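Local atomic coordinates of 2-(hydroxymethyl)glutarate dehydrogenase (Eubacterium barkeri, PDB entry 3CKY), a protein that catalyses the NAD-dependent interconversion of 2-formylglutarate and (S)-2-hydroxymethylglutarate, a step in the fermentation of nicotinate. Residues 63-68 and 95-100; 120-125 and 138-143. One frame throughout, in Å; residues are numbered along the deposited sequence.

Contact 1 (63-68 and 95-100)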
# COMPACT_ATOMS: atom_id res chain seq x y z
N ILE A 63 -38.47 14.94 16.11
CA ILE A 63 -37.09 14.91 15.64
C ILE A 63 -36.23 14.25 16.71
O ILE A 63 -36.22 14.69 17.86
CB ILE A 63 -36.56 16.32 15.34
CG1 ILE A 63 -37.39 16.98 14.23
CG2 ILE A 63 -35.07 16.26 14.95
CD1 ILE A 63 -37.11 18.47 14.04
N ILE A 64 -35.53 13.19 16.33
CA ILE A 64 -34.74 12.40 17.27
C ILE A 64 -33.26 12.48 16.88
O ILE A 64 -32.89 12.25 15.73
CB ILE A 64 -35.19 10.92 17.29
CG1 ILE A 64 -36.68 10.81 17.62
CG2 ILE A 64 -34.37 10.14 18.32
CD1 ILE A 64 -37.26 9.45 17.32
N PHE A 65 -32.43 12.82 17.86
CA PHE A 65 -31.00 12.89 17.68
C PHE A 65 -30.35 11.65 18.27
O PHE A 65 -30.73 11.19 19.35
CB PHE A 65 -30.43 14.13 18.35
CG PHE A 65 -30.79 15.40 17.65
CD1 PHE A 65 -31.94 16.10 18.00
CD2 PHE A 65 -29.99 15.90 16.64
CE1 PHE A 65 -32.29 17.27 17.35
CE2 PHE A 65 -30.33 17.08 15.99
CZ PHE A 65 -31.47 17.77 16.34
N THR A 66 -29.36 11.12 17.55
CA THR A 66 -28.54 10.04 18.06
C THR A 66 -27.13 10.15 17.51
O THR A 66 -26.92 10.70 16.43
CB THR A 66 -29.15 8.66 17.71
OG1 THR A 66 -28.61 7.67 18.59
CG2 THR A 66 -28.86 8.28 16.26
N SER A 67 -26.18 9.65 18.28
CA SER A 67 -24.80 9.50 17.85
C SER A 67 -24.24 8.23 18.49
O SER A 67 -23.94 8.21 19.69
CB SER A 67 -23.97 10.72 18.25
OG SER A 67 -22.63 10.59 17.80
N LEU A 68 -24.14 7.17 17.69
CA LEU A 68 -23.74 5.86 18.18
C LEU A 68 -22.33 5.51 17.66
O LEU A 68 -21.85 6.15 16.73
CB LEU A 68 -24.78 4.82 17.75
CG LEU A 68 -26.21 5.12 18.27
CD1 LEU A 68 -27.28 4.26 17.59
CD2 LEU A 68 -26.27 4.93 19.78
N VAL A 95 -32.19 12.04 13.13
CA VAL A 95 -30.95 12.73 12.78
C VAL A 95 -29.77 11.97 13.37
O VAL A 95 -29.50 12.08 14.56
CB VAL A 95 -30.94 14.18 13.28
CG1 VAL A 95 -29.64 14.86 12.88
CG2 VAL A 95 -32.15 14.94 12.73
N ASP A 96 -29.11 11.19 12.52
CA ASP A 96 -28.02 10.32 12.93
C ASP A 96 -26.68 11.05 12.78
O ASP A 96 -26.24 11.34 11.67
CB ASP A 96 -28.03 9.04 12.09
CG ASP A 96 -27.16 7.94 12.68
OD1 ASP A 96 -26.41 8.18 13.64
OD2 ASP A 96 -27.24 6.81 12.16
N MET A 97 -26.04 11.33 13.90
CA MET A 97 -24.77 12.05 13.91
C MET A 97 -23.61 11.08 14.09
O MET A 97 -22.47 11.50 14.27
CB MET A 97 -24.77 13.08 15.04
CG MET A 97 -25.92 14.06 14.96
SD MET A 97 -25.93 15.20 16.34
CE MET A 97 -26.67 14.15 17.62
N SER A 98 -23.92 9.78 14.03
CA SER A 98 -22.92 8.73 14.16
C SER A 98 -21.87 8.80 13.07
O SER A 98 -22.15 9.15 11.92
CB SER A 98 -23.56 7.35 14.10
OG SER A 98 -24.58 7.21 15.07
N SER A 99 -20.65 8.45 13.46
CA SER A 99 -19.56 8.37 12.53
C SER A 99 -19.61 7.04 11.75
O SER A 99 -19.01 6.05 12.15
CB SER A 99 -18.25 8.55 13.27
OG SER A 99 -17.18 8.54 12.35
N VAL A 100 -20.30 7.06 10.61
CA VAL A 100 -20.54 5.87 9.82
C VAL A 100 -20.40 6.13 8.32
O VAL A 100 -20.34 7.27 7.88
CB VAL A 100 -21.95 5.28 10.11
CG1 VAL A 100 -22.08 4.83 11.57
CG2 VAL A 100 -23.04 6.28 9.73
O HOH W 1 -19.81 7.60 16.06

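Contact 2 (120-125 and 138-143)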
# COMPACT_ATOMS: atom_id res chain seq x y z
N VAL A 120 -31.82 10.97 8.38
CA VAL A 120 -30.83 11.91 7.84
C VAL A 120 -29.50 11.78 8.57
O VAL A 120 -29.45 11.70 9.80
CB VAL A 120 -31.33 13.39 7.88
CG1 VAL A 120 -32.85 13.46 7.70
CG2 VAL A 120 -30.92 14.09 9.16
N ASP A 121 -28.42 11.75 7.80
CA ASP A 121 -27.09 11.81 8.37
C ASP A 121 -26.75 13.27 8.60
O ASP A 121 -26.88 14.09 7.69
CB ASP A 121 -26.03 11.13 7.48
CG ASP A 121 -26.04 11.64 6.04
OD1 ASP A 121 -27.12 11.63 5.42
OD2 ASP A 121 -24.97 12.04 5.53
N ALA A 122 -26.35 13.59 9.82
CA ALA A 122 -25.97 14.97 10.18
C ALA A 122 -24.76 14.96 11.12
O ALA A 122 -24.82 15.46 12.24
CB ALA A 122 -27.14 15.70 10.82
N PRO A 123 -23.65 14.39 10.66
CA PRO A 123 -22.45 14.44 11.49
C PRO A 123 -21.99 15.88 11.74
O PRO A 123 -22.25 16.78 10.92
CB PRO A 123 -21.42 13.68 10.66
CG PRO A 123 -21.93 13.75 9.27
CD PRO A 123 -23.41 13.72 9.38
N VAL A 124 -21.34 16.10 12.87
CA VAL A 124 -20.97 17.43 13.30
C VAL A 124 -19.47 17.55 13.52
O VAL A 124 -18.78 16.54 13.69
CB VAL A 124 -21.69 17.80 14.61
CG1 VAL A 124 -23.19 17.58 14.48
CG2 VAL A 124 -21.10 17.00 15.77
N SER A 125 -18.98 18.78 13.48
CA SER A 125 -17.62 19.08 13.95
C SER A 125 -17.65 20.30 14.87
O SER A 125 -18.60 21.08 14.85
CB SER A 125 -16.68 19.31 12.77
OG SER A 125 -17.13 20.36 11.94
N ILE A 138 -22.51 21.54 11.17
CA ILE A 138 -23.35 20.38 10.94
C ILE A 138 -23.49 20.14 9.45
O ILE A 138 -23.93 21.02 8.71
CB ILE A 138 -24.73 20.54 11.61
CG1 ILE A 138 -24.56 20.79 13.13
CG2 ILE A 138 -25.60 19.30 11.35
CD1 ILE A 138 -25.86 20.92 13.92
N MET A 139 -23.11 18.93 9.01
CA MET A 139 -23.12 18.58 7.60
C MET A 139 -24.25 17.58 7.35
O MET A 139 -24.22 16.46 7.84
CB MET A 139 -21.76 17.99 7.21
CG MET A 139 -20.58 18.98 7.35
SD MET A 139 -19.04 18.24 8.01
CE MET A 139 -19.60 17.79 9.66
N VAL A 140 -25.25 18.00 6.56
CA VAL A 140 -26.51 17.27 6.44
C VAL A 140 -26.71 16.63 5.06
O VAL A 140 -26.57 17.29 4.04
CB VAL A 140 -27.72 18.19 6.74
CG1 VAL A 140 -29.02 17.38 6.72
CG2 VAL A 140 -27.54 18.90 8.07
N GLY A 141 -27.04 15.34 5.07
CA GLY A 141 -27.44 14.61 3.88
C GLY A 141 -28.93 14.33 3.96
O GLY A 141 -29.36 13.56 4.81
N ALA A 142 -29.71 14.95 3.08
CA ALA A 142 -31.17 14.81 3.13
C ALA A 142 -31.82 15.38 1.88
O ALA A 142 -31.15 15.99 1.05
CB ALA A 142 -31.72 15.51 4.37
N SER A 143 -33.12 15.16 1.74
CA SER A 143 -33.91 15.84 0.71
C SER A 143 -34.00 17.32 1.07
O SER A 143 -33.78 17.71 2.21
CB SER A 143 -35.31 15.23 0.59
OG SER A 143 -36.11 15.58 1.70

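Contact 1 (63-68 and 95-100)
F65 and V95 lie side by side and point the same way from adjacent parallel strands, the CG1 methyl of V95 reaching CE2 of the phenylalanine ring of F65 at 3.9 Å. M97 crosses the same ring obliquely from further along its segment. Its chain is extended as far as the sulfur and then bends (chi3 -80°), which turns CE back to lie 3.8 Å from F65 CB and leaves SD beside the ring in an oblique Met-aromatic contact. On this side of the sheet F65 also meets the ring of F9 and side chains of helix 144-157.

The strands 63-66 and 93-96 are neighbours in the parallel part of a Rossmann-type nucleotide-binding sheet, and their backbones are laced by V95 N to I64 O, T66 N to V95 O and M97 N to T66 O. On the other face T66 and D96 cross, methyl CG2 of T66 lying 3.6 Å from D96 OD1, while T66 OG1 is bonded to I10 O on strand 6-10.

At the strand end D96 OD1 is gripped twice, by S98 OG through its syn lone pair and by S98 N from above the carboxylate plane, the latter closing an Asx turn; OD2 is bonded to Y119 OH. Past it, S98 OG, held in this way, accepts the nearly straight bond of L68 N at 2.7 Å (N-H...O 170°). An alanine in place of D96 would probably leave the S98 hydroxyl free to turn away from L68 N, and would leave Y119 OH without its carboxylate mate. Next along, a water bridges L68 O to the backbone N of S99, a residue inferred by similarity to bind NAD(+).

Contact 2 (120-125 and 138-143)
M139 curls over the carbonyl of P123 from the neighbouring antiparallel strand, and its side chain can be followed outward atom by atom. CB of M139 stands 3.9 Å from P123 O, the carbonyl that also accepts the bond from M139 N. From there CG leaves anti to the carbonyl carbon (chi1 -63°), and bends at the next two torsions carry SD round until M139 CE returns to P123 O, only 3.1 Å away. The CE methyl of M139 also lies 4.0 Å from the backbone N of S125. Around this side chain pack V173 and K174 of helix 169-197, together with I208 of a second subunit.

The proline ring itself meets the carbonyl of M139, P123 CD lying 3.2 Å from M139 O. I138 and V124 run side by side, pointing the same way, with I138 CG1 3.7 Å from V124 CG1. I138 CG2 touches the methyl of A122. Further along, G141 N donates to D121 O at 2.9 Å. The D121 carboxylate lies against the glycine backbone, OD1 bonded to G168 N and OD2 to D171 N.

This is an antiparallel pair in the cofactor-binding domain of a HIBADH-related dehydrogenase, and V124 O, bonded to NZ of K174, brings it to the probable active site.

Followed from the N terminus, the chain has already laid down strands 6-10, 29-33 and 49-50 when it reaches 63-66; it then passes through helices 71-79 and 84-87 and returns as strand 93-96, where contact 1 closes its loop. Only after helix 102-114 does contact 2 open, on strand 118-125; it closes a shorter excursion through helix 127-133 when strand 136-141 comes back antiparallel. The two loops stand in series, neither nested nor crossed. Side by side in one sheet, they meet where D96 probably bonds through its backbone to V120 O and A122 N, while V95 CG1 packs on A122 CB. Together they join the parallel strands of the Rossmann core to strand 136-141, which runs against them.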